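Local coordinates for beta-hexosaminidase Amuc_2018 (Akkermansia muciniphila, PDB 6JEB), which hydrolyses terminal, non-reducing N-acetylhexosamine units from N-acetyl-beta-D-hexosaminides, including those of terminally unbranched N-glycans and chitobiose, at residues 410-415 with 456-461. Residues are numbered along the deposited sequence; the frame is centred on the assembly and turned at random.
Sequences LLYRAY and MERTQG
R458 meets the C-terminal end of helix 407-414 through both its guanidinium and its aliphatic chain. R458 NE and R458 NH2 grip a single atom, Y415 O, side-on: R458 NE lies 2.8 Å and R458 NH2 2.9 Å from that oxygen, which sits in the guanidinium plane. Neither bond is straight (N-H...O 144° for NE), as expected when two donors share one acceptor. Y415 is the first residue to leave helical geometry, so the bonded carbonyl belongs to the turn ending the helix, where the helix dipole would probably favour a positive charge. The same side chain covers one face of the Y412 ring. R458 CD lies 3.4 Å from Y412 CE1 in a CH-pi contact. R458 CZ stands 4.2 Å from the centroid of the Y412 ring, an off-centre cation-pi contact with the two planes 31° apart. Chi1 of Y412 (-173°) sets its CG anti to the backbone N. An alanine here removes both donors to Y415 O and would probably leave that carbonyl less firmly held and the Y412 face without its CH-pi and cation-pi partner. Further along, M456 SD makes an oblique Met-aromatic contact with Y415, 3.9 Å from Y415 CB.

The second shell fixes these groups: R458 NH1 bonds E457 O at 2.8 Å, R458 NH2 also hydrogen-bonds Y454 OH, and Y412 OH is held by N462 and Q361. Y415 also packs on helix 106-118, and M456 on helix 434-452. The contact thus ties the loop after helix 434-452 to helix 407-414, which follows strand 392-399 of the TIM-barrel catalytic domain and packs on it through L410 and A414.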
loop_
_atom_site.group_PDB
_atom_site.type_symbol
_atom_site.label_atom_id
_atom_site.label_comp_id
_atom_site.label_asym_id
_atom_site.label_seq_id
_atom_site.Cartn_x
_atom_site.Cartn_y
_atom_site.Cartn_z
ATOM N N LEU A 410 -8.668 -4.336 -10.977
ATOM C CA LEU A 410 -7.751 -4.156 -9.859
ATOM C C LEU A 410 -7.375 -5.497 -9.233
ATOM O O LEU A 410 -6.191 -5.783 -9.009
ATOM C CB LEU A 410 -8.423 -3.240 -8.835
ATOM C CG LEU A 410 -7.615 -2.746 -7.647
ATOM C CD1 LEU A 410 -6.433 -1.959 -8.153
ATOM C CD2 LEU A 410 -8.484 -1.882 -6.749
ATOM N N LEU A 411 -8.375 -6.322 -8.924
ATOM C CA LEU A 411 -8.094 -7.618 -8.321
ATOM C C LEU A 411 -7.346 -8.522 -9.283
ATOM O O LEU A 411 -6.531 -9.343 -8.846
ATOM C CB LEU A 411 -9.388 -8.292 -7.862
ATOM C CG LEU A 411 -10.124 -7.613 -6.704
ATOM C CD1 LEU A 411 -11.435 -8.351 -6.422
ATOM C CD2 LEU A 411 -9.248 -7.540 -5.450
ATOM N N TYR A 412 -7.614 -8.400 -10.588
ATOM C CA TYR A 412 -6.904 -9.235 -11.547
ATOM C C TYR A 412 -5.400 -9.010 -11.461
ATOM O O TYR A 412 -4.622 -9.970 -11.498
ATOM C CB TYR A 412 -7.394 -9.007 -12.981
ATOM C CG TYR A 412 -6.741 -10.013 -13.888
ATOM C CD1 TYR A 412 -7.296 -11.274 -14.060
ATOM C CD2 TYR A 412 -5.535 -9.726 -14.520
ATOM C CE1 TYR A 412 -6.681 -12.223 -14.860
ATOM C CE2 TYR A 412 -4.902 -10.662 -15.308
ATOM C CZ TYR A 412 -5.484 -11.908 -15.479
ATOM O OH TYR A 412 -4.857 -12.842 -16.255
ATOM N N ARG A 413 -4.969 -7.746 -11.358
ATOM C CA ARG A 413 -3.535 -7.487 -11.257
ATOM C C ARG A 413 -3.008 -7.602 -9.831
ATOM O O ARG A 413 -1.851 -7.986 -9.644
ATOM C CB ARG A 413 -3.156 -6.157 -11.919
ATOM C CG ARG A 413 -3.357 -6.224 -13.425
ATOM C CD ARG A 413 -2.331 -5.464 -14.267
ATOM N NE ARG A 413 -2.519 -5.822 -15.672
ATOM C CZ ARG A 413 -1.765 -5.403 -16.693
ATOM N NH1 ARG A 413 -0.744 -4.578 -16.493
ATOM N NH2 ARG A 413 -2.043 -5.819 -17.927
ATOM N N ALA A 414 -3.831 -7.320 -8.821
ATOM C CA ALA A 414 -3.339 -7.401 -7.449
ATOM C C ALA A 414 -3.063 -8.839 -7.027
ATOM O O ALA A 414 -2.067 -9.103 -6.345
ATOM C CB ALA A 414 -4.317 -6.732 -6.483
ATOM N N TYR A 415 -3.944 -9.787 -7.413
ATOM C CA TYR A 415 -3.856 -11.189 -7.018
ATOM C C TYR A 415 -3.527 -12.066 -8.218
ATOM O O TYR A 415 -3.970 -11.784 -9.337
ATOM C CB TYR A 415 -5.172 -11.665 -6.376
ATOM C CG TYR A 415 -5.359 -11.041 -5.014
ATOM C CD1 TYR A 415 -4.823 -11.641 -3.879
ATOM C CD2 TYR A 415 -5.994 -9.811 -4.874
ATOM C CE1 TYR A 415 -4.936 -11.052 -2.642
ATOM C CE2 TYR A 415 -6.122 -9.208 -3.631
ATOM C CZ TYR A 415 -5.581 -9.832 -2.521
ATOM O OH TYR A 415 -5.685 -9.252 -1.286
ATOM N N MET A 456 -8.877 -16.576 -8.846
ATOM C CA MET A 456 -7.492 -16.133 -8.957
ATOM C C MET A 456 -6.718 -16.821 -10.073
ATOM O O MET A 456 -5.517 -16.568 -10.210
ATOM C CB MET A 456 -6.744 -16.334 -7.631
ATOM C CG MET A 456 -7.254 -15.482 -6.490
ATOM S SD MET A 456 -6.055 -15.302 -5.143
ATOM C CE MET A 456 -5.787 -17.020 -4.683
ATOM N N GLU A 457 -7.354 -17.688 -10.860
ATOM C CA GLU A 457 -6.648 -18.318 -11.970
ATOM C C GLU A 457 -6.150 -17.258 -12.943
ATOM O O GLU A 457 -6.864 -16.304 -13.267
ATOM C CB GLU A 457 -7.567 -19.291 -12.709
ATOM C CG GLU A 457 -6.880 -19.962 -13.891
ATOM C CD GLU A 457 -7.746 -21.002 -14.579
ATOM O OE1 GLU A 457 -8.894 -20.683 -14.952
ATOM O OE2 GLU A 457 -7.275 -22.145 -14.747
ATOM N N ARG A 458 -4.912 -17.426 -13.408
ATOM C CA ARG A 458 -4.279 -16.458 -14.299
ATOM C C ARG A 458 -3.767 -17.157 -15.548
ATOM O O ARG A 458 -2.961 -18.090 -15.460
ATOM C CB ARG A 458 -3.131 -15.733 -13.592
ATOM C CG ARG A 458 -3.580 -14.958 -12.374
ATOM C CD ARG A 458 -4.522 -13.828 -12.758
ATOM N NE ARG A 458 -5.041 -13.111 -11.593
ATOM C CZ ARG A 458 -6.294 -13.179 -11.139
ATOM N NH1 ARG A 458 -7.207 -13.939 -11.738
ATOM N NH2 ARG A 458 -6.643 -12.465 -10.079
ATOM N N THR A 459 -4.248 -16.708 -16.706
ATOM C CA THR A 459 -3.714 -17.083 -18.002
ATOM C C THR A 459 -3.511 -15.790 -18.774
ATOM O O THR A 459 -4.050 -14.741 -18.406
ATOM C CB THR A 459 -4.700 -17.972 -18.766
ATOM O OG1 THR A 459 -5.876 -17.210 -19.067
ATOM C CG2 THR A 459 -5.091 -19.190 -17.928
ATOM N N GLN A 460 -2.723 -15.857 -19.846
ATOM C CA GLN A 460 -2.473 -14.646 -20.619
ATOM C C GLN A 460 -3.778 -14.011 -21.087
ATOM O O GLN A 460 -3.942 -12.786 -21.019
ATOM C CB GLN A 460 -1.560 -14.953 -21.804
ATOM C CG GLN A 460 -1.158 -13.715 -22.599
ATOM C CD GLN A 460 -0.349 -14.052 -23.823
ATOM O OE1 GLN A 460 0.410 -15.019 -23.831
ATOM N NE2 GLN A 460 -0.504 -13.254 -24.869
ATOM N N GLY A 461 -4.732 -14.829 -21.527
ATOM C CA GLY A 461 -5.951 -14.321 -22.119
ATOM C C GLY A 461 -7.113 -14.050 -21.190
ATOM O O GLY A 461 -8.128 -13.519 -21.655
#